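Long-range contact in transcriptional regulator of the TetR/AcrR family (Thermobifida fusca YX, PDB 3DCF), which probably binds regulatory DNA through a helix-turn-helix motif and acts as a dimeric transcriptional regulator, as in other members of its family: residues A98-L111 with M155-L168. Sequence-based numbering, arbitrary orientation.
Sequences AAGPGSPGERIHAL and MQRLYAEGVATGEL
Glu167 reaches Ser103 with its CG trans to the backbone N (chi1 -173°) and the chain straight beyond it, while Ser103 OG is turned between its own N and carbonyl carbon (chi1 58°). The hydroxyl donates to the syn lone pair of Glu167 OE2 (OG to OE2 2.8 Å), and Gly105 N gives Glu167 OE1 a weak bond. Ser103 is also the N-cap of helix 104-121, forming a capping box with Glu106: Ser103 N donates to Glu106 OE1 at 3.0 Å, and Glu106 N returns a weak bond to Ser103 OG.

Segments 104-111 and 155-164 run roughly antiparallel, at 143° between their N-to-C directions. Leu158 is a knob among Ala98, Pro104, Arg107 and Ile108. Its CD1 lies over one face of the Arg107 guanidinium, whose NE and NH2 both hold Ala98 O, NH2 at 3.1 Å; NH1 takes Gly102 O, bracing the turn between helices 75-98 and 104-121. Leu158 CD2 meets Leu111 CD1 at 3.6 Å. Ile108 CD1 touches CG of selenomethionine Met155 (3.6 Å), and Tyr214 of the second subunit packs on Ile108.

In the tetracycline-repressor-like C-terminal domain, this apolar seam thus ends in a polar tie between helix 104-121's start and the turn after helix 138-164, where the helix N-terminus probably offsets Glu167's negative charge, with Glu106 a like charge nearby.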
loop_
_atom_site.group_PDB
_atom_site.type_symbol
_atom_site.label_atom_id
_atom_site.label_comp_id
_atom_site.label_asym_id
_atom_site.label_seq_id
_atom_site.Cartn_x
_atom_site.Cartn_y
_atom_site.Cartn_z
ATOM N N ALA A 98 11.457 -6.826 -19.686
ATOM C CA ALA A 98 10.317 -6.528 -20.573
ATOM C C ALA A 98 10.693 -6.464 -22.081
ATOM O O ALA A 98 9.869 -6.810 -22.919
ATOM C CB ALA A 98 9.631 -5.248 -20.145
ATOM N N ALA A 99 11.918 -6.029 -22.405
ATOM C CA ALA A 99 12.433 -5.977 -23.801
ATOM C C ALA A 99 13.237 -7.229 -24.248
ATOM O O ALA A 99 13.799 -7.227 -25.353
ATOM C CB ALA A 99 13.296 -4.720 -23.999
ATOM N N GLY A 100 13.296 -8.264 -23.402
ATOM C CA GLY A 100 14.025 -9.518 -23.668
ATOM C C GLY A 100 13.149 -10.679 -24.148
ATOM O O GLY A 100 12.015 -10.460 -24.612
ATOM N N PRO A 101 13.659 -11.930 -24.029
ATOM C CA PRO A 101 12.903 -13.087 -24.495
ATOM C C PRO A 101 11.742 -13.522 -23.583
ATOM O O PRO A 101 11.610 -13.049 -22.437
ATOM C CB PRO A 101 13.969 -14.202 -24.578
ATOM C CG PRO A 101 15.246 -13.612 -24.129
ATOM C CD PRO A 101 14.943 -12.349 -23.439
ATOM N N GLY A 102 10.940 -14.440 -24.124
ATOM C CA GLY A 102 9.788 -15.048 -23.448
ATOM C C GLY A 102 8.469 -14.483 -23.947
ATOM O O GLY A 102 8.441 -13.464 -24.638
ATOM N N SER A 103 7.376 -15.176 -23.628
ATOM C CA SER A 103 6.029 -14.697 -23.949
ATOM C C SER A 103 5.701 -13.562 -22.959
ATOM O O SER A 103 6.398 -13.426 -21.936
ATOM C CB SER A 103 4.994 -15.826 -23.810
ATOM O OG SER A 103 4.982 -16.385 -22.498
ATOM N N PRO A 104 4.670 -12.735 -23.255
ATOM C CA PRO A 104 4.245 -11.691 -22.292
ATOM C C PRO A 104 3.923 -12.194 -20.860
ATOM O O PRO A 104 4.293 -11.527 -19.890
ATOM C CB PRO A 104 2.998 -11.092 -22.958
ATOM C CG PRO A 104 3.202 -11.336 -24.420
ATOM C CD PRO A 104 3.882 -12.667 -24.508
ATOM N N GLY A 105 3.269 -13.356 -20.750
ATOM C CA GLY A 105 2.950 -13.995 -19.452
ATOM C C GLY A 105 4.167 -14.486 -18.672
ATOM O O GLY A 105 4.132 -14.529 -17.433
ATOM N N GLU A 106 5.217 -14.904 -19.396
ATOM C CA GLU A 106 6.515 -15.309 -18.801
ATOM C C GLU A 106 7.292 -14.077 -18.317
ATOM O O GLU A 106 7.869 -14.101 -17.219
ATOM C CB GLU A 106 7.354 -16.130 -19.798
ATOM C CG GLU A 106 6.788 -17.540 -20.020
ATOM C CD GLU A 106 7.364 -18.303 -21.217
ATOM O OE1 GLU A 106 7.986 -17.702 -22.135
ATOM O OE2 GLU A 106 7.146 -19.534 -21.249
ATOM N N ARG A 107 7.303 -13.029 -19.153
ATOM C CA ARG A 107 7.905 -11.723 -18.826
ATOM C C ARG A 107 7.184 -11.047 -17.645
ATOM O O ARG A 107 7.852 -10.514 -16.758
ATOM C CB ARG A 107 7.976 -10.811 -20.071
ATOM C CG ARG A 107 9.128 -11.198 -21.034
ATOM C CD ARG A 107 8.764 -11.126 -22.527
ATOM N NE ARG A 107 8.551 -9.795 -23.090
ATOM C CZ ARG A 107 7.860 -9.533 -24.217
ATOM N NH1 ARG A 107 7.241 -10.485 -24.927
ATOM N NH2 ARG A 107 7.747 -8.276 -24.639
ATOM N N ILE A 108 5.844 -11.094 -17.629
ATOM C CA ILE A 108 5.039 -10.584 -16.499
ATOM C C ILE A 108 5.518 -11.249 -15.203
ATOM O O ILE A 108 5.815 -10.551 -14.224
ATOM C CB ILE A 108 3.507 -10.824 -16.706
ATOM C CG1 ILE A 108 2.903 -9.770 -17.645
ATOM C CG2 ILE A 108 2.743 -10.792 -15.378
ATOM C CD1 ILE A 108 2.670 -8.419 -17.022
ATOM N N HIS A 109 5.628 -12.580 -15.218
ATOM C CA HIS A 109 6.086 -13.332 -14.050
ATOM C C HIS A 109 7.494 -12.917 -13.604
ATOM O O HIS A 109 7.709 -12.646 -12.406
ATOM C CB HIS A 109 6.015 -14.839 -14.298
ATOM C CG HIS A 109 6.599 -15.659 -13.188
ATOM N ND1 HIS A 109 5.906 -15.951 -12.030
ATOM C CD2 HIS A 109 7.822 -16.234 -13.055
ATOM C CE1 HIS A 109 6.676 -16.674 -11.231
ATOM N NE2 HIS A 109 7.842 -16.862 -11.830
ATOM N N ALA A 110 8.427 -12.871 -14.559
ATOM C CA ALA A 110 9.819 -12.460 -14.287
ATOM C C ALA A 110 9.892 -11.047 -13.696
ATOM O O ALA A 110 10.687 -10.811 -12.793
ATOM C CB ALA A 110 10.664 -12.537 -15.560
ATOM N N LEU A 111 9.074 -10.127 -14.211
ATOM C CA LEU A 111 9.002 -8.735 -13.705
ATOM C C LEU A 111 8.543 -8.652 -12.238
ATOM O O LEU A 111 9.097 -7.858 -11.474
ATOM C CB LEU A 111 8.083 -7.856 -14.584
ATOM C CG LEU A 111 8.544 -7.486 -16.003
ATOM C CD1 LEU A 111 7.370 -6.889 -16.809
ATOM C CD2 LEU A 111 9.739 -6.542 -15.958
HETATM N N MSE A 155 4.414 -2.652 -18.012
HETATM C CA MSE A 155 3.562 -3.774 -17.653
HETATM C C MSE A 155 2.153 -3.702 -18.274
HETATM O O MSE A 155 1.588 -4.753 -18.584
HETATM C CB MSE A 155 3.508 -3.941 -16.139
HETATM C CG MSE A 155 2.652 -5.107 -15.705
HETATM SE SE MSE A 155 3.141 -5.848 -14.008
HETATM C CE MSE A 155 4.954 -6.491 -14.477
ATOM N N GLN A 156 1.590 -2.494 -18.434
ATOM C CA GLN A 156 0.252 -2.318 -19.062
ATOM C C GLN A 156 0.209 -2.885 -20.473
ATOM O O GLN A 156 -0.686 -3.683 -20.788
ATOM C CB GLN A 156 -0.207 -0.852 -19.124
ATOM C CG GLN A 156 -0.907 -0.357 -17.878
ATOM C CD GLN A 156 -1.361 1.101 -17.982
ATOM O OE1 GLN A 156 -1.204 1.759 -19.022
ATOM N NE2 GLN A 156 -1.925 1.612 -16.895
ATOM N N ARG A 157 1.165 -2.454 -21.303
ATOM C CA ARG A 157 1.279 -2.923 -22.702
ATOM C C ARG A 157 1.481 -4.441 -22.779
ATOM O O ARG A 157 0.862 -5.112 -23.612
ATOM C CB ARG A 157 2.423 -2.212 -23.438
ATOM C CG ARG A 157 2.207 -0.705 -23.622
ATOM C CD ARG A 157 3.292 -0.067 -24.514
ATOM N NE ARG A 157 4.639 -0.112 -23.923
ATOM C CZ ARG A 157 5.192 0.817 -23.130
ATOM N NH1 ARG A 157 4.543 1.935 -22.771
ATOM N NH2 ARG A 157 6.433 0.620 -22.675
ATOM N N LEU A 158 2.298 -4.955 -21.858
ATOM C CA LEU A 158 2.644 -6.379 -21.769
ATOM C C LEU A 158 1.435 -7.244 -21.323
ATOM O O LEU A 158 1.308 -8.394 -21.767
ATOM C CB LEU A 158 3.863 -6.563 -20.829
ATOM C CG LEU A 158 4.927 -7.588 -21.155
ATOM C CD1 LEU A 158 5.563 -7.234 -22.503
ATOM C CD2 LEU A 158 5.996 -7.597 -20.048
ATOM N N TYR A 159 0.567 -6.706 -20.449
ATOM C CA TYR A 159 -0.646 -7.424 -19.999
ATOM C C TYR A 159 -1.701 -7.486 -21.137
ATOM O O TYR A 159 -2.396 -8.501 -21.264
ATOM C CB TYR A 159 -1.234 -6.836 -18.698
ATOM C CG TYR A 159 -2.220 -7.773 -18.021
ATOM C CD1 TYR A 159 -3.578 -7.789 -18.384
ATOM C CD2 TYR A 159 -1.803 -8.656 -17.025
ATOM C CE1 TYR A 159 -4.495 -8.668 -17.771
ATOM C CE2 TYR A 159 -2.717 -9.542 -16.400
ATOM C CZ TYR A 159 -4.062 -9.542 -16.783
ATOM O OH TYR A 159 -4.968 -10.403 -16.183
ATOM N N ALA A 160 -1.803 -6.417 -21.939
ATOM C CA ALA A 160 -2.702 -6.354 -23.118
ATOM C C ALA A 160 -2.354 -7.375 -24.211
ATOM O O ALA A 160 -3.264 -7.954 -24.817
ATOM C CB ALA A 160 -2.708 -4.962 -23.719
ATOM N N GLU A 161 -1.053 -7.562 -24.477
ATOM C CA GLU A 161 -0.568 -8.556 -25.462
ATOM C C GLU A 161 -0.896 -9.997 -25.043
ATOM O O GLU A 161 -1.358 -10.789 -25.865
ATOM C CB GLU A 161 0.941 -8.451 -25.661
ATOM C CG GLU A 161 1.460 -7.179 -26.305
ATOM C CD GLU A 161 2.987 -7.117 -26.263
ATOM O OE1 GLU A 161 3.642 -8.169 -26.481
ATOM O OE2 GLU A 161 3.537 -6.020 -26.003
ATOM N N GLY A 162 -0.623 -10.321 -23.775
ATOM C CA GLY A 162 -0.918 -11.639 -23.178
ATOM C C GLY A 162 -2.408 -11.999 -23.100
ATOM O O GLY A 162 -2.763 -13.181 -23.158
ATOM N N VAL A 163 -3.269 -10.986 -22.945
ATOM C CA VAL A 163 -4.731 -11.159 -22.972
ATOM C C VAL A 163 -5.204 -11.396 -24.420
ATOM O O VAL A 163 -6.037 -12.280 -24.650
ATOM C CB VAL A 163 -5.484 -9.944 -22.327
ATOM C CG1 VAL A 163 -6.970 -9.953 -22.671
ATOM C CG2 VAL A 163 -5.281 -9.924 -20.799
ATOM N N ALA A 164 -4.661 -10.617 -25.372
ATOM C CA ALA A 164 -5.013 -10.694 -26.813
ATOM C C ALA A 164 -4.778 -12.063 -27.448
ATOM O O ALA A 164 -5.523 -12.458 -28.341
ATOM C CB ALA A 164 -4.272 -9.624 -27.606
ATOM N N THR A 165 -3.749 -12.765 -26.970
ATOM C CA THR A 165 -3.369 -14.120 -27.425
ATOM C C THR A 165 -3.934 -15.304 -26.573
ATOM O O THR A 165 -3.576 -16.465 -26.806
ATOM C CB THR A 165 -1.831 -14.214 -27.443
ATOM O OG1 THR A 165 -1.332 -14.002 -26.116
ATOM C CG2 THR A 165 -1.233 -13.142 -28.374
ATOM N N GLY A 166 -4.810 -15.017 -25.610
ATOM C CA GLY A 166 -5.384 -16.034 -24.730
ATOM C C GLY A 166 -4.531 -16.568 -23.584
ATOM O O GLY A 166 -4.953 -17.500 -22.906
ATOM N N GLU A 167 -3.360 -15.993 -23.332
ATOM C CA GLU A 167 -2.474 -16.459 -22.231
ATOM C C GLU A 167 -2.860 -15.934 -20.833
ATOM O O GLU A 167 -2.650 -16.649 -19.833
ATOM C CB GLU A 167 -1.021 -16.062 -22.529
ATOM C CG GLU A 167 0.051 -16.609 -21.566
ATOM C CD GLU A 167 1.464 -16.198 -21.960
ATOM O OE1 GLU A 167 1.640 -15.265 -22.771
ATOM O OE2 GLU A 167 2.423 -16.796 -21.441
ATOM N N LEU A 168 -3.400 -14.701 -20.770
ATOM C CA LEU A 168 -3.733 -14.011 -19.502
ATOM C C LEU A 168 -5.219 -13.757 -19.272
ATOM O O LEU A 168 -5.964 -13.563 -20.234
ATOM C CB LEU A 168 -3.002 -12.663 -19.434
ATOM C CG LEU A 168 -1.491 -12.683 -19.659
ATOM C CD1 LEU A 168 -0.938 -11.274 -19.513
ATOM C CD2 LEU A 168 -0.773 -13.637 -18.725
#